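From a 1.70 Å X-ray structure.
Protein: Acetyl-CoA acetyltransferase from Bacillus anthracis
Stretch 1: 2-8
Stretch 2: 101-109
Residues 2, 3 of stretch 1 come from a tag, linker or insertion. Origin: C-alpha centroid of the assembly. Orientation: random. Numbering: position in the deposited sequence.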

# COMPACT_ATOMS: atom_id res chain seq x y z
N ASN A 2 39.97 37.57 -16.26
CA ASN A 2 38.90 36.89 -15.55
C ASN A 2 39.53 36.08 -14.43
O ASN A 2 40.55 35.41 -14.64
CB ASN A 2 38.14 35.98 -16.51
CG ASN A 2 37.69 36.70 -17.77
OD1 ASN A 2 38.01 36.29 -18.89
ND2 ASN A 2 36.97 37.81 -17.59
N ALA A 3 38.95 36.14 -13.24
CA ALA A 3 39.58 35.50 -12.08
C ALA A 3 38.86 34.22 -11.68
O ALA A 3 37.64 34.10 -11.85
CB ALA A 3 39.62 36.47 -10.90
N MET A 4 39.62 33.26 -11.16
CA MET A 4 39.06 32.05 -10.59
C MET A 4 39.51 31.96 -9.14
O MET A 4 40.69 31.73 -8.87
CB MET A 4 39.56 30.82 -11.35
CG MET A 4 39.17 29.49 -10.73
SD MET A 4 39.75 28.14 -11.76
CE MET A 4 39.37 28.82 -13.37
N HIS A 5 38.58 32.15 -8.22
CA HIS A 5 38.93 32.26 -6.81
C HIS A 5 39.36 30.94 -6.21
O HIS A 5 38.80 29.90 -6.53
CB HIS A 5 37.73 32.81 -6.03
CG HIS A 5 37.36 34.20 -6.43
ND1 HIS A 5 37.92 35.31 -5.84
CD2 HIS A 5 36.52 34.65 -7.39
CE1 HIS A 5 37.42 36.40 -6.41
NE2 HIS A 5 36.57 36.03 -7.35
N ASN A 6 40.35 30.98 -5.32
CA ASN A 6 40.70 29.78 -4.56
C ASN A 6 39.57 29.48 -3.60
O ASN A 6 38.97 30.40 -3.05
CB ASN A 6 41.99 29.98 -3.76
CG ASN A 6 43.22 30.14 -4.64
OD1 ASN A 6 43.19 29.85 -5.83
ND2 ASN A 6 44.33 30.58 -4.02
N VAL A 7 39.31 28.20 -3.38
CA VAL A 7 38.23 27.76 -2.48
C VAL A 7 38.81 27.23 -1.17
O VAL A 7 39.64 26.32 -1.17
CB VAL A 7 37.40 26.67 -3.13
CG1 VAL A 7 36.24 26.26 -2.21
CG2 VAL A 7 36.88 27.15 -4.48
N VAL A 8 38.38 27.80 -0.05
CA VAL A 8 38.82 27.32 1.26
C VAL A 8 37.63 26.85 2.07
O VAL A 8 36.48 27.18 1.78
CB VAL A 8 39.63 28.39 2.04
CG1 VAL A 8 40.88 28.79 1.25
CG2 VAL A 8 38.77 29.60 2.34
N ALA A 101 29.75 23.38 -4.95
CA ALA A 101 29.97 24.59 -4.15
C ALA A 101 31.28 25.25 -4.57
O ALA A 101 31.36 26.48 -4.75
CB ALA A 101 30.01 24.24 -2.66
N ALA A 102 32.32 24.43 -4.74
CA ALA A 102 33.61 24.98 -5.15
C ALA A 102 33.50 25.67 -6.51
O ALA A 102 34.07 26.75 -6.72
CB ALA A 102 34.67 23.88 -5.18
N MET A 103 32.75 25.07 -7.43
CA MET A 103 32.57 25.68 -8.74
C MET A 103 31.93 27.06 -8.63
O MET A 103 32.39 28.01 -9.25
CB MET A 103 31.73 24.80 -9.68
CG MET A 103 32.40 23.48 -10.03
SD MET A 103 31.67 22.65 -11.47
CE MET A 103 30.04 22.23 -10.86
N GLN A 104 30.86 27.16 -7.84
CA GLN A 104 30.20 28.45 -7.66
C GLN A 104 31.16 29.48 -7.09
O GLN A 104 31.17 30.63 -7.50
CB GLN A 104 28.98 28.32 -6.74
CG GLN A 104 27.83 27.55 -7.37
CD GLN A 104 26.53 27.72 -6.60
OE1 GLN A 104 26.50 28.27 -5.50
NE2 GLN A 104 25.44 27.23 -7.18
N ILE A 105 31.97 29.06 -6.12
CA ILE A 105 32.91 29.99 -5.49
C ILE A 105 34.03 30.38 -6.45
O ILE A 105 34.39 31.55 -6.54
CB ILE A 105 33.47 29.41 -4.18
CG1 ILE A 105 32.32 29.26 -3.17
CG2 ILE A 105 34.62 30.29 -3.64
CD1 ILE A 105 32.65 28.37 -1.97
N GLN A 106 34.58 29.40 -7.17
CA GLN A 106 35.64 29.72 -8.11
C GLN A 106 35.19 30.76 -9.14
O GLN A 106 35.96 31.65 -9.52
CB GLN A 106 36.10 28.46 -8.85
CG GLN A 106 36.75 27.39 -7.98
CD GLN A 106 36.97 26.10 -8.76
OE1 GLN A 106 36.26 25.10 -8.57
NE2 GLN A 106 37.93 26.14 -9.68
N LEU A 107 33.94 30.63 -9.58
CA LEU A 107 33.39 31.51 -10.60
C LEU A 107 32.88 32.85 -10.07
O LEU A 107 32.59 33.76 -10.86
CB LEU A 107 32.25 30.80 -11.33
CG LEU A 107 32.73 29.71 -12.30
CD1 LEU A 107 31.53 28.91 -12.80
CD2 LEU A 107 33.46 30.35 -13.47
N GLY A 108 32.77 32.98 -8.75
CA GLY A 108 32.18 34.16 -8.17
C GLY A 108 30.66 34.19 -8.23
O GLY A 108 30.05 35.23 -7.99
N VAL A 109 30.06 33.05 -8.56
CA VAL A 109 28.60 32.89 -8.48
C VAL A 109 28.14 33.04 -7.03
O VAL A 109 27.11 33.67 -6.76
CB VAL A 109 28.16 31.52 -9.02
CG1 VAL A 109 26.70 31.21 -8.67
CG2 VAL A 109 28.39 31.45 -10.53
O HOH W 1 35.31 34.78 -11.00

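Stretch 1 runs as an extended segment past the last turns of the helix in stretch 2, becoming a strand at Val7 and Val8. The two backbones come close near the helix end, where the CA atoms of His5 and Gln106 lie 4.4 Å apart, and are wider at Val7 and Ala102, whose CA atoms are 6.0 Å apart. Together they bury 374 Å².

Stretch 2 opens within the helix at Ala101, which makes no contact with stretch 1. One residue on, Ala102 offers only a methyl group, and its CB adds a small apolar contact, 4.0 Å from Val7 CG2. Val7 points toward the helix, and its CG2 also comes within 3.6 Å of the backbone atom Ala102 O. This carbonyl already accepts a bond from Gln106 N (2.7 Å between Gln106 N and Ala102 O), so its polarity is satisfied beside the apolar methyl.

Met103 is directed away and Gln104 is out of reach; both are buried against other parts of the structure. Ile105 turns back toward stretch 1, and its CG2 meets Val7 CG2 at 4.0 Å. Two beta-branched residues pack well here: each carries methyl bulk close to its backbone, and the contact is buried from water.

Gln106 has the largest area covered. Its aliphatic part serves the apolar cluster, with CG 3.5 Å from Val7 CG2, while its amide atom NE2 lies 3.4 Å from Met4 SD and its OE1 is hydrogen-bonded elsewhere in the structure. A long side chain with an apolar stem and a polar end thus fits a partly exposed position. Its backbone also takes part. Near a helix C-terminus, carbonyls lack the usual amide partners one turn later, and Gln106 O instead accepts a hydrogen bond from His5 N, at 3.0 Å and with an angle of 155° at the hydrogen. Weaker CA-H...O contacts flank it: Met4 CA to Gln106 O at 3.3 Å, and Gln106 CA to His5 O at 3.5 Å.

Leu107 has its CB directed away, yet its backbone joins the contact through water 1, which donates to Ala3 O at 2.6 Å and, weakly, to Leu107 O at 2.9 Å. Ala3 is a tag residue, so this bridge is partly a product of the construct.

Gly108 leaves the helix with positive phi in a Schellman motif. A CB at these angles would be jammed against the preceding carbonyl O, which calls for glycine. Its N bonds back to Ile105 O (3.1 Å).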